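PDB 5AO7: soluble lytic transglycosylase B3 from Pseudomonas aeruginosa, which probably cleaves the glycan strands of bacterial peptidoglycan as a lytic transglycosylase, and binds calcium. Local coordinates for residues A[130-135]-A[240-245]; A[139-144]-A[202-207]; A[269-274]-A[386-391]; A[178-183]-A[207-212]. All coordinates share one frame; numbering follows the deposited sequence.

Interaction 1. Residues A[130-135]-A[240-245]; sequences YAVDAD and NYLKAS. With NAG (2-acetamido-2-deoxy-beta-D-glucopyranose), chain E.
With its CG anti to the backbone N (chi1 -175°) and its chain bent at chi2 and again at chi4, Lys243 curls round the carbonyl oxygen of Tyr130 and brings its ammonium back onto it. Lys243 NZ donates to Tyr130 O at 3.0 Å, from above the carbonyl plane, while the CD methylene passes the same oxygen at 3.1 Å. A long flexible lysine suits this place because helix 120-130 ends here: Ala131 turns out of helical geometry with positive phi, and the carbonyl before it takes a side-chain donor.

Val132 uses both its methyls. CG1 meets Leu242 CD1 at 3.9 Å, the two side chains crossing at about a right angle, and CG2 lies against Lys243 CB at the same distance. The Tyr130 ring presents CE1 to Asn240 OD1, ring and amide planes 61° apart, with Asn240 N over one ring face; Asn240 ND2 is spent on Tyr215 O.

From the same helix, Tyr241 points away from this junction, and its OH accepts a bond from O3 of the chain E N-acetylglucosamine at 2.9 Å. The contact thus implies a helix with two chemistries: one side packs and donates a lysine hydrogen bond, the other meets sugar.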
# COMPACT_ATOMS: atom_id res chain seq x y z
N TYR A 130 17.71 3.52 12.71
CA TYR A 130 17.26 3.84 11.35
C TYR A 130 16.60 5.21 11.23
O TYR A 130 16.32 5.67 10.12
CB TYR A 130 16.29 2.76 10.86
CG TYR A 130 17.00 1.45 10.66
CD1 TYR A 130 17.70 1.20 9.48
CD2 TYR A 130 17.03 0.50 11.66
CE1 TYR A 130 18.38 0.00 9.31
CE2 TYR A 130 17.71 -0.68 11.50
CZ TYR A 130 18.38 -0.93 10.34
OH TYR A 130 19.06 -2.12 10.20
N ALA A 131 16.36 5.84 12.37
CA ALA A 131 15.67 7.13 12.43
C ALA A 131 14.31 7.01 11.76
O ALA A 131 13.96 7.79 10.86
CB ALA A 131 16.49 8.22 11.79
N VAL A 132 13.56 6.02 12.23
CA VAL A 132 12.20 5.77 11.77
C VAL A 132 11.36 5.54 13.00
O VAL A 132 11.71 4.72 13.84
CB VAL A 132 12.09 4.53 10.86
CG1 VAL A 132 10.62 4.29 10.49
CG2 VAL A 132 12.94 4.69 9.59
N ASP A 133 10.23 6.22 13.09
CA ASP A 133 9.37 6.13 14.26
C ASP A 133 8.84 4.73 14.48
O ASP A 133 8.26 4.15 13.58
CB ASP A 133 8.21 7.10 14.12
CG ASP A 133 8.68 8.52 14.07
OD1 ASP A 133 8.96 9.09 15.15
OD2 ASP A 133 8.81 9.06 12.95
N ALA A 134 9.01 4.21 15.69
CA ALA A 134 8.55 2.87 16.02
C ALA A 134 7.07 2.67 15.73
O ALA A 134 6.66 1.61 15.27
CB ALA A 134 8.84 2.55 17.49
N ASP A 135 6.25 3.69 16.01
CA ASP A 135 4.81 3.56 15.80
C ASP A 135 4.46 3.31 14.33
O ASP A 135 3.51 2.58 14.03
CB ASP A 135 4.07 4.80 16.30
CG ASP A 135 4.07 4.93 17.82
OD1 ASP A 135 4.47 3.95 18.50
OD2 ASP A 135 3.69 6.00 18.33
N ASN A 240 14.24 -0.06 7.62
CA ASN A 240 15.25 0.20 6.58
C ASN A 240 14.60 0.61 5.26
O ASN A 240 15.07 1.52 4.57
CB ASN A 240 16.11 -1.05 6.38
CG ASN A 240 17.32 -0.80 5.52
OD1 ASN A 240 18.04 0.19 5.72
ND2 ASN A 240 17.57 -1.68 4.56
N TYR A 241 13.51 -0.07 4.91
CA TYR A 241 12.76 0.29 3.70
C TYR A 241 12.08 1.65 3.81
O TYR A 241 12.09 2.45 2.87
CB TYR A 241 11.72 -0.79 3.40
CG TYR A 241 11.05 -0.64 2.03
CD1 TYR A 241 11.77 -0.85 0.87
CD2 TYR A 241 9.73 -0.27 1.92
CE1 TYR A 241 11.17 -0.70 -0.38
CE2 TYR A 241 9.12 -0.13 0.69
CZ TYR A 241 9.84 -0.36 -0.46
OH TYR A 241 9.23 -0.21 -1.68
N LEU A 242 11.45 1.91 4.95
CA LEU A 242 10.85 3.23 5.16
C LEU A 242 11.90 4.34 5.05
O LEU A 242 11.65 5.39 4.43
CB LEU A 242 10.17 3.29 6.52
CG LEU A 242 8.85 2.53 6.50
CD1 LEU A 242 8.25 2.50 7.92
CD2 LEU A 242 7.87 3.17 5.51
N LYS A 243 13.06 4.09 5.63
CA LYS A 243 14.12 5.11 5.63
C LYS A 243 14.61 5.35 4.20
O LYS A 243 14.76 6.49 3.79
CB LYS A 243 15.28 4.68 6.52
CG LYS A 243 16.37 5.74 6.68
CD LYS A 243 15.84 7.01 7.34
CE LYS A 243 16.96 8.03 7.54
NZ LYS A 243 18.06 7.49 8.40
N ALA A 244 14.85 4.26 3.47
CA ALA A 244 15.22 4.35 2.06
C ALA A 244 14.17 5.11 1.25
O ALA A 244 14.49 5.76 0.25
CB ALA A 244 15.43 2.96 1.48
N SER A 245 12.91 5.00 1.68
CA SER A 245 11.80 5.66 0.98
C SER A 245 11.57 7.10 1.43
O SER A 245 10.62 7.74 0.98
CB SER A 245 10.51 4.85 1.17
OG SER A 245 10.63 3.54 0.65
C1 NAG E . 5.23 -3.67 -3.94
C2 NAG E . 6.51 -3.45 -3.10
C3 NAG E . 7.53 -2.40 -3.62
C4 NAG E . 7.69 -2.60 -5.09
C5 NAG E . 6.32 -2.38 -5.69
C6 NAG E . 6.44 -2.02 -7.15
C7 NAG E . 6.94 -4.15 -0.77
C8 NAG E . 6.58 -3.94 0.65
N2 NAG E . 6.30 -3.39 -1.65
O1 NAG E . 4.76 -4.91 -3.52
O3 NAG E . 8.67 -2.81 -2.90
O4 NAG E . 8.62 -1.63 -5.49
O5 NAG E . 5.59 -3.59 -5.35
O6 NAG E . 5.22 -1.49 -7.63
O7 NAG E . 7.78 -4.98 -1.09

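Interaction 2. Residues A[139-144]-A[202-207]. With NAG (2-acetamido-2-deoxy-beta-D-glucopyranose), chain D; NAG (2-acetamido-2-deoxy-beta-D-glucopyranose), chain E; AH0 (2-(2-acetylamino-4-hydroxy-6,8-dioxa-bicyclo[3.2.1]oct-3-yloxy)-propionic acid), chain C.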
# COMPACT_ATOMS: atom_id res chain seq x y z
N ALA A 139 2.82 -0.00 12.85
CA ALA A 139 1.58 0.13 12.08
C ALA A 139 1.66 -0.61 10.75
O ALA A 139 0.71 -1.27 10.34
CB ALA A 139 1.24 1.59 11.85
N ILE A 140 2.80 -0.50 10.07
CA ILE A 140 2.99 -1.27 8.84
C ILE A 140 2.91 -2.77 9.11
O ILE A 140 2.26 -3.52 8.39
CB ILE A 140 4.34 -0.95 8.19
CG1 ILE A 140 4.39 0.51 7.72
CG2 ILE A 140 4.57 -1.89 6.99
CD1 ILE A 140 3.96 0.69 6.30
N TRP A 141 3.59 -3.20 10.17
CA TRP A 141 3.57 -4.60 10.60
C TRP A 141 2.13 -5.10 10.81
O TRP A 141 1.79 -6.21 10.42
CB TRP A 141 4.36 -4.71 11.89
CG TRP A 141 4.77 -6.08 12.37
CD1 TRP A 141 4.92 -7.23 11.63
CD2 TRP A 141 5.16 -6.40 13.70
NE1 TRP A 141 5.37 -8.25 12.45
CE2 TRP A 141 5.52 -7.76 13.72
CE3 TRP A 141 5.24 -5.66 14.90
CZ2 TRP A 141 5.95 -8.40 14.89
CZ3 TRP A 141 5.68 -6.29 16.04
CH2 TRP A 141 6.02 -7.64 16.03
N GLY A 142 1.31 -4.27 11.45
CA GLY A 142 -0.09 -4.60 11.68
C GLY A 142 -0.91 -4.71 10.39
O GLY A 142 -1.70 -5.63 10.21
N MET A 143 -0.67 -3.77 9.48
CA MET A 143 -1.42 -3.72 8.23
C MET A 143 -0.99 -4.83 7.27
O MET A 143 -1.81 -5.35 6.52
CB MET A 143 -1.25 -2.36 7.56
CG MET A 143 -1.92 -1.21 8.28
SD MET A 143 -3.72 -1.39 8.28
CE MET A 143 -4.05 -1.32 6.53
N GLU A 144 0.28 -5.21 7.31
CA GLU A 144 0.81 -6.19 6.35
C GLU A 144 0.56 -7.64 6.71
O GLU A 144 0.23 -8.45 5.84
CB GLU A 144 2.31 -5.96 6.15
CG GLU A 144 2.67 -4.71 5.41
CD GLU A 144 2.07 -4.65 4.01
OE1 GLU A 144 1.80 -5.72 3.41
OE2 GLU A 144 1.89 -3.53 3.49
N MET A 202 6.17 -11.67 1.04
CA MET A 202 6.71 -12.67 1.96
C MET A 202 6.72 -12.28 3.43
O MET A 202 7.00 -11.13 3.78
CB MET A 202 8.16 -13.00 1.56
CG MET A 202 8.32 -13.40 0.12
SD MET A 202 10.02 -13.88 -0.22
CE MET A 202 10.87 -12.41 0.34
N GLY A 203 6.46 -13.25 4.30
CA GLY A 203 6.77 -13.09 5.71
C GLY A 203 6.01 -12.00 6.45
O GLY A 203 4.92 -11.62 6.05
N GLN A 204 6.60 -11.51 7.53
CA GLN A 204 5.91 -10.59 8.41
C GLN A 204 5.83 -9.20 7.81
O GLN A 204 4.93 -8.43 8.15
CB GLN A 204 6.61 -10.52 9.76
CG GLN A 204 6.78 -11.88 10.38
CD GLN A 204 6.99 -11.81 11.86
OE1 GLN A 204 6.58 -10.86 12.52
NE2 GLN A 204 7.63 -12.85 12.41
N THR A 205 6.77 -8.90 6.92
CA THR A 205 6.86 -7.60 6.25
C THR A 205 6.10 -7.53 4.93
O THR A 205 5.86 -6.45 4.43
CB THR A 205 8.33 -7.25 5.94
OG1 THR A 205 8.88 -8.28 5.11
CG2 THR A 205 9.14 -7.18 7.21
N GLN A 206 5.78 -8.70 4.36
CA GLN A 206 5.17 -8.81 3.04
C GLN A 206 6.01 -8.10 1.98
O GLN A 206 5.49 -7.46 1.07
CB GLN A 206 3.73 -8.29 3.07
CG GLN A 206 2.85 -9.13 4.00
CD GLN A 206 2.47 -10.47 3.38
OE1 GLN A 206 1.67 -10.54 2.44
NE2 GLN A 206 3.03 -11.55 3.91
N PHE A 207 7.33 -8.21 2.14
CA PHE A 207 8.29 -7.87 1.09
C PHE A 207 8.17 -8.82 -0.09
O PHE A 207 8.14 -10.04 0.10
CB PHE A 207 9.72 -7.99 1.60
CG PHE A 207 10.22 -6.83 2.41
CD1 PHE A 207 9.44 -5.71 2.65
CD2 PHE A 207 11.51 -6.86 2.90
CE1 PHE A 207 9.95 -4.63 3.40
CE2 PHE A 207 12.03 -5.81 3.64
CZ PHE A 207 11.25 -4.68 3.88
C1 NAG D . -2.56 -7.58 3.93
C2 NAG D . -1.80 -8.51 3.00
C3 NAG D . -0.60 -7.81 2.37
C4 NAG D . -1.07 -6.53 1.71
C5 NAG D . -1.82 -5.69 2.73
C6 NAG D . -2.32 -4.35 2.10
C7 NAG D . -1.75 -10.94 3.46
C8 NAG D . -1.11 -12.07 4.27
N2 NAG D . -1.29 -9.62 3.72
O3 NAG D . 0.02 -8.65 1.40
O4 NAG D . 0.06 -5.85 1.25
O5 NAG D . -2.90 -6.41 3.19
O6 NAG D . -3.70 -4.47 1.77
O7 NAG D . -2.61 -11.18 2.63
C1 NAG E . 5.23 -3.67 -3.94
C2 NAG E . 6.51 -3.45 -3.10
C3 NAG E . 7.53 -2.40 -3.62
C4 NAG E . 7.69 -2.60 -5.09
C5 NAG E . 6.32 -2.38 -5.69
C6 NAG E . 6.44 -2.02 -7.15
C7 NAG E . 6.94 -4.15 -0.77
C8 NAG E . 6.58 -3.94 0.65
N2 NAG E . 6.30 -3.39 -1.65
O1 NAG E . 4.76 -4.91 -3.52
O3 NAG E . 8.67 -2.81 -2.90
O4 NAG E . 8.62 -1.63 -5.49
O5 NAG E . 5.59 -3.59 -5.35
O6 NAG E . 5.22 -1.49 -7.63
O7 NAG E . 7.78 -4.98 -1.09
C1 AH0 C . -4.94 -10.10 6.97
C2 AH0 C . -5.96 -9.76 6.03
N2 AH0 C . -5.75 -10.49 4.85
C7 AH0 C . -6.68 -10.37 3.69
O7 AH0 C . -7.66 -9.62 3.74
C8 AH0 C . -6.39 -11.20 2.39
C3 AH0 C . -5.82 -8.11 5.71
O3 AH0 C . -6.36 -7.45 6.60
C4 AH0 C . -4.16 -7.85 5.62
O4 AH0 C . -3.76 -8.25 4.40
C5 AH0 C . -3.49 -8.68 6.62
O5 AH0 C . -3.74 -9.95 6.36
C6 AH0 C . -4.06 -8.43 8.00
O6 AH0 C . -4.96 -9.18 8.14
CA AH0 C . -7.07 -6.28 6.17
CB AH0 C . -8.27 -6.12 7.05
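One direct hydrogen bond joins the helical residues 139-144 to the loop 202-207: Trp141 NE1 donates to Gln204 OE1 at 2.9 Å. Indole and amide lie side by side, their planes only 14° apart, and the donor sits in the carbonyl plane of Gln204. An N-H angle of 146° leaves the bond somewhat bent. The other end of the amide, NE2, is held by Trp228 O, which fixes which way round the amide faces. The loop also bonds to itself: a bend at chi2 turns the Gln206 amide back, and Gln206 NE2 donates to Gly203 O at 2.9 Å with an angle of 169°; a second acceptor for NE2 is Met151 O.

The packing is polar against aliphatic. Glu144 CG rests 3.8 Å from Thr205 O, and Glu144 OE1 comes to 3.2 Å from Gln206 CB; the Glu144 carboxylate and the Gln206 amide are nearly coplanar. In the lysozyme-like fold of this family, a glutamate near the end of a helix at the cleft is the usual catalytic residue, and Glu144 is consistent with that role.

Sugar bonds form the third group. OE1 of Glu144 accepts from O4 of the chain D N-acetylglucosamine at 2.8 Å, and Glu144 O takes its amide N2. Gln206 OE1 accepts from O3 of that sugar at 2.7 Å.

Interaction 3. Residues A[269-274]-A[386-391]; sequences ELTIRK and IGANTR
The guanidinium of Arg391 carries Gly387 C and Ala388 N of its own helix start on one face, each 3.4 Å above the plane, and meets the carboxylate of Glu269 along its edge. The grip is side-on: NE donates to Glu269 OE1 at 3.0 Å and NH2 to Glu269 OE2 at 2.7 Å, one nitrogen to each oxygen, both on the syn side. With the two planes 29° apart and N-H angles of 163° and 162°, this is a two-point salt bridge that fixes the rotation of both groups. Arginine suits the place because its flat head offers two adjacent N-H groups to a carboxylate.

Glu269 OE2 has a further donor, Thr271 OG1, which reaches it at 3.2 Å on the anti side from within the same type I turn, Glu269 to Ile272. Glu269 OE1 is shared with Arg395, so two arginines probably help keep Glu269 ionised. A water bridges Ala388 O, at 2.7 Å, to Glu269 OE1, the latter bond weak.

The turn precedes strand 274-275, an outermost strand of the five-stranded antiparallel sheet, while Arg391 and Arg395 stand on helix 388-401 of the putative peptidoglycan-binding domain, so the bridge ties that helix to the transglycosylase domain.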
# COMPACT_ATOMS: atom_id res chain seq x y z
N GLU A 269 -5.37 16.78 -4.92
CA GLU A 269 -4.72 15.97 -5.94
C GLU A 269 -3.32 15.60 -5.47
O GLU A 269 -2.50 16.47 -5.17
CB GLU A 269 -4.68 16.73 -7.27
CG GLU A 269 -3.89 16.06 -8.37
CD GLU A 269 -4.52 14.76 -8.85
OE1 GLU A 269 -5.77 14.70 -8.96
OE2 GLU A 269 -3.77 13.80 -9.12
N LEU A 270 -3.03 14.31 -5.40
CA LEU A 270 -1.76 13.86 -4.86
C LEU A 270 -0.58 14.28 -5.72
O LEU A 270 0.56 14.31 -5.25
CB LEU A 270 -1.77 12.34 -4.69
CG LEU A 270 -2.62 11.84 -3.51
CD1 LEU A 270 -2.61 10.33 -3.43
CD2 LEU A 270 -2.12 12.46 -2.21
N THR A 271 -0.85 14.62 -6.97
CA THR A 271 0.21 15.04 -7.89
C THR A 271 0.49 16.53 -7.74
O THR A 271 1.39 17.07 -8.38
CB THR A 271 -0.16 14.73 -9.35
OG1 THR A 271 -1.24 15.58 -9.77
CG2 THR A 271 -0.58 13.28 -9.50
N ILE A 272 -0.29 17.20 -6.90
CA ILE A 272 -0.08 18.61 -6.60
C ILE A 272 0.44 18.79 -5.18
O ILE A 272 -0.22 18.39 -4.22
CB ILE A 272 -1.37 19.42 -6.76
CG1 ILE A 272 -1.79 19.46 -8.23
CG2 ILE A 272 -1.21 20.82 -6.19
CD1 ILE A 272 -3.17 20.06 -8.46
N ARG A 273 1.61 19.40 -5.05
CA ARG A 273 2.20 19.66 -3.75
C ARG A 273 2.45 21.14 -3.55
O ARG A 273 2.79 21.85 -4.50
CB ARG A 273 3.51 18.89 -3.57
CG ARG A 273 3.31 17.40 -3.45
CD ARG A 273 4.64 16.69 -3.22
NE ARG A 273 5.37 16.48 -4.46
CZ ARG A 273 5.00 15.62 -5.40
NH1 ARG A 273 3.90 14.89 -5.24
NH2 ARG A 273 5.72 15.48 -6.51
N LYS A 274 2.27 21.60 -2.32
CA LYS A 274 2.48 22.98 -1.93
C LYS A 274 2.97 23.03 -0.50
O LYS A 274 2.63 22.16 0.31
CB LYS A 274 1.18 23.79 -2.07
CG LYS A 274 0.57 23.76 -3.45
CD LYS A 274 -0.71 24.58 -3.49
CE LYS A 274 -1.25 24.68 -4.92
NZ LYS A 274 -0.32 25.41 -5.81
N ILE A 386 -9.16 4.56 -11.85
CA ILE A 386 -9.27 6.00 -11.62
C ILE A 386 -7.94 6.58 -11.14
O ILE A 386 -7.61 6.49 -9.96
CB ILE A 386 -10.36 6.33 -10.58
CG1 ILE A 386 -11.63 5.50 -10.82
CG2 ILE A 386 -10.67 7.83 -10.58
CD1 ILE A 386 -12.30 5.75 -12.15
N GLY A 387 -7.18 7.16 -12.06
CA GLY A 387 -5.94 7.84 -11.72
C GLY A 387 -6.02 9.29 -12.17
O GLY A 387 -7.12 9.83 -12.34
N ALA A 388 -4.86 9.91 -12.39
CA ALA A 388 -4.79 11.36 -12.63
C ALA A 388 -5.54 11.82 -13.89
O ALA A 388 -6.19 12.86 -13.87
CB ALA A 388 -3.34 11.80 -12.71
N ASN A 389 -5.41 11.07 -14.98
CA ASN A 389 -6.10 11.43 -16.21
C ASN A 389 -7.61 11.33 -16.06
O ASN A 389 -8.35 12.19 -16.54
CB ASN A 389 -5.64 10.53 -17.37
CG ASN A 389 -4.19 10.77 -17.76
OD1 ASN A 389 -3.64 11.84 -17.51
ND2 ASN A 389 -3.58 9.76 -18.38
N THR A 390 -8.07 10.28 -15.39
CA THR A 390 -9.51 10.13 -15.19
C THR A 390 -10.01 11.22 -14.23
O THR A 390 -11.06 11.83 -14.46
CB THR A 390 -9.87 8.73 -14.66
OG1 THR A 390 -9.40 7.75 -15.59
CG2 THR A 390 -11.37 8.59 -14.51
N ARG A 391 -9.26 11.48 -13.17
CA ARG A 391 -9.66 12.51 -12.23
C ARG A 391 -9.75 13.87 -12.91
O ARG A 391 -10.61 14.69 -12.57
CB ARG A 391 -8.70 12.55 -11.03
CG ARG A 391 -8.91 11.42 -10.06
CD ARG A 391 -8.15 11.65 -8.76
NE ARG A 391 -6.72 11.88 -8.99
CZ ARG A 391 -5.80 10.92 -8.96
NH1 ARG A 391 -6.15 9.67 -8.73
NH2 ARG A 391 -4.52 11.22 -9.17
O HOH W 1 -5.53 14.83 -12.16

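Interaction 4. Residues A[178-183]-A[207-212]; sequences LAALKI and FIPTTH. With NAG (2-acetamido-2-deoxy-beta-D-glucopyranose), chain E.
Ala179 CB presses on Pro209 CB at 3.7 Å and on the CG2 methyl of Thr210 at 3.8 Å, opening a helix-to-helix packing contact within the lysozyme-like domain, where helix 170-186 backs the first turn of helix 209-215. Small side chains suit both Ala179 and Ala180, since the backbones come close: CA of Ala180 and CA of Pro209 are 5.2 Å apart. Proline in turn suits the first turn of a helix, where its lack of an N-H costs no helical hydrogen bond.

Next in sequence, Pro209 CB packs against the backbone N of Ala180, and the Ala180 methyl meets Pro209 CG at 3.9 Å, so that the proline ring rests on both alanines. One turn on from Ala179, Ile183 reaches out with its CG1 branch, which lies anti to the carbonyl carbon (chi1 -64°). The tip of that branch, CD1, comes to 3.4 Å from His212 CD2 and lies obliquely to the imidazole, while CG2 approaches NE2. The imidazole thus packs on hydrocarbon, yet its NE2 is hydrogen-bonded to Asp188 OD2, which supplies a polar partner in a buried setting and fixes the turn of the ring.

Away from helix 170-186, the start of helix 209-215 and the residue before it face the chain E N-acetylglucosamine. Ile208 N makes a weak bond to the acetamide oxygen O7, and Ile208 CD1 lies beside the sugar ring. Thr211 CG2 sits over one face of the Phe207 ring, toward its rim, while Thr211 OG1 hydrogen-bonds the sugar O3 at 2.7 Å.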
# COMPACT_ATOMS: atom_id res chain seq x y z
N LEU A 178 13.21 -15.81 -9.49
CA LEU A 178 14.66 -15.91 -9.43
C LEU A 178 15.24 -15.26 -8.17
O LEU A 178 16.13 -15.82 -7.53
CB LEU A 178 15.29 -15.28 -10.68
CG LEU A 178 16.82 -15.27 -10.66
CD1 LEU A 178 17.35 -16.70 -10.62
CD2 LEU A 178 17.36 -14.52 -11.86
N ALA A 179 14.74 -14.09 -7.79
CA ALA A 179 15.18 -13.45 -6.55
C ALA A 179 14.87 -14.33 -5.34
O ALA A 179 15.69 -14.44 -4.42
CB ALA A 179 14.51 -12.09 -6.39
N ALA A 180 13.69 -14.95 -5.33
CA ALA A 180 13.33 -15.86 -4.23
C ALA A 180 14.28 -17.04 -4.13
O ALA A 180 14.65 -17.45 -3.03
CB ALA A 180 11.89 -16.36 -4.39
N LEU A 181 14.69 -17.58 -5.28
CA LEU A 181 15.66 -18.68 -5.26
C LEU A 181 17.01 -18.22 -4.71
O LEU A 181 17.72 -18.99 -4.06
CB LEU A 181 15.81 -19.28 -6.66
CG LEU A 181 14.60 -20.07 -7.16
CD1 LEU A 181 14.71 -20.29 -8.67
CD2 LEU A 181 14.46 -21.42 -6.42
N LYS A 182 17.37 -16.96 -4.95
CA LYS A 182 18.62 -16.44 -4.42
C LYS A 182 18.55 -16.37 -2.90
O LYS A 182 19.53 -16.63 -2.20
CB LYS A 182 18.93 -15.05 -4.99
CG LYS A 182 19.32 -15.09 -6.46
CD LYS A 182 19.60 -13.71 -7.00
CE LYS A 182 20.00 -13.77 -8.47
NZ LYS A 182 20.12 -12.41 -9.05
N ILE A 183 17.38 -16.00 -2.39
CA ILE A 183 17.19 -15.94 -0.96
C ILE A 183 17.37 -17.32 -0.34
O ILE A 183 18.01 -17.47 0.70
CB ILE A 183 15.79 -15.39 -0.62
CG1 ILE A 183 15.69 -13.94 -1.11
CG2 ILE A 183 15.51 -15.50 0.88
CD1 ILE A 183 14.27 -13.39 -1.04
N PHE A 207 7.33 -8.21 2.14
CA PHE A 207 8.29 -7.87 1.09
C PHE A 207 8.17 -8.82 -0.09
O PHE A 207 8.14 -10.04 0.10
CB PHE A 207 9.72 -7.99 1.60
CG PHE A 207 10.22 -6.83 2.41
CD1 PHE A 207 9.44 -5.71 2.65
CD2 PHE A 207 11.51 -6.86 2.90
CE1 PHE A 207 9.95 -4.63 3.40
CE2 PHE A 207 12.03 -5.81 3.64
CZ PHE A 207 11.25 -4.68 3.88
N ILE A 208 8.17 -8.30 -1.32
CA ILE A 208 8.37 -9.20 -2.46
C ILE A 208 9.86 -9.52 -2.51
O ILE A 208 10.67 -8.79 -1.93
CB ILE A 208 7.89 -8.55 -3.78
CG1 ILE A 208 8.71 -7.29 -4.06
CG2 ILE A 208 6.40 -8.22 -3.70
CD1 ILE A 208 8.36 -6.57 -5.36
N PRO A 209 10.23 -10.63 -3.15
CA PRO A 209 11.63 -11.07 -3.12
C PRO A 209 12.68 -10.01 -3.51
O PRO A 209 13.71 -9.95 -2.83
CB PRO A 209 11.64 -12.23 -4.13
CG PRO A 209 10.27 -12.85 -3.93
CD PRO A 209 9.36 -11.62 -3.80
N THR A 210 12.45 -9.21 -4.56
CA THR A 210 13.49 -8.26 -4.93
C THR A 210 13.63 -7.18 -3.86
O THR A 210 14.72 -6.66 -3.64
CB THR A 210 13.23 -7.60 -6.31
OG1 THR A 210 11.92 -7.02 -6.32
CG2 THR A 210 13.31 -8.66 -7.40
N THR A 211 12.53 -6.86 -3.19
CA THR A 211 12.59 -5.90 -2.10
C THR A 211 13.32 -6.48 -0.89
O THR A 211 14.12 -5.81 -0.24
CB THR A 211 11.18 -5.43 -1.71
OG1 THR A 211 10.67 -4.67 -2.81
CG2 THR A 211 11.26 -4.53 -0.47
N HIS A 212 13.07 -7.75 -0.59
CA HIS A 212 13.85 -8.41 0.46
C HIS A 212 15.34 -8.34 0.12
O HIS A 212 16.17 -7.99 0.96
CB HIS A 212 13.40 -9.86 0.62
CG HIS A 212 14.24 -10.66 1.56
ND1 HIS A 212 13.84 -10.94 2.85
CD2 HIS A 212 15.44 -11.26 1.40
CE1 HIS A 212 14.77 -11.68 3.44
NE2 HIS A 212 15.75 -11.89 2.58
C1 NAG E . 5.23 -3.67 -3.94
C2 NAG E . 6.51 -3.45 -3.10
C3 NAG E . 7.53 -2.40 -3.62
C4 NAG E . 7.69 -2.60 -5.09
C5 NAG E . 6.32 -2.38 -5.69
C6 NAG E . 6.44 -2.02 -7.15
C7 NAG E . 6.94 -4.15 -0.77
C8 NAG E . 6.58 -3.94 0.65
N2 NAG E . 6.30 -3.39 -1.65
O1 NAG E . 4.76 -4.91 -3.52
O3 NAG E . 8.67 -2.81 -2.90
O4 NAG E . 8.62 -1.63 -5.49
O5 NAG E . 5.59 -3.59 -5.35
O6 NAG E . 5.22 -1.49 -7.63
O7 NAG E . 7.78 -4.98 -1.09

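From the N terminus, residues 130-135 come first, and interaction 1 closes a loop of just over a hundred residues by joining them to the end of helix 231-244. Interactions 2 and 4 both fall within that loop, and they cross: 139-144 opens first, 178-183 follows, and their partners come next, overlapping at Phe207. Met202 CE packs on His212 CB at 3.6 Å, and Tyr241 CB on Phe207 CZ; these three contacts touch one another, and each also reaches the chain E N-acetylglucosamine. Interaction 3 opens only after they have closed; it lies apart, its nearest atoms about 12 Å from interaction 1, and joins the transglycosylase domain to the C-terminal domain.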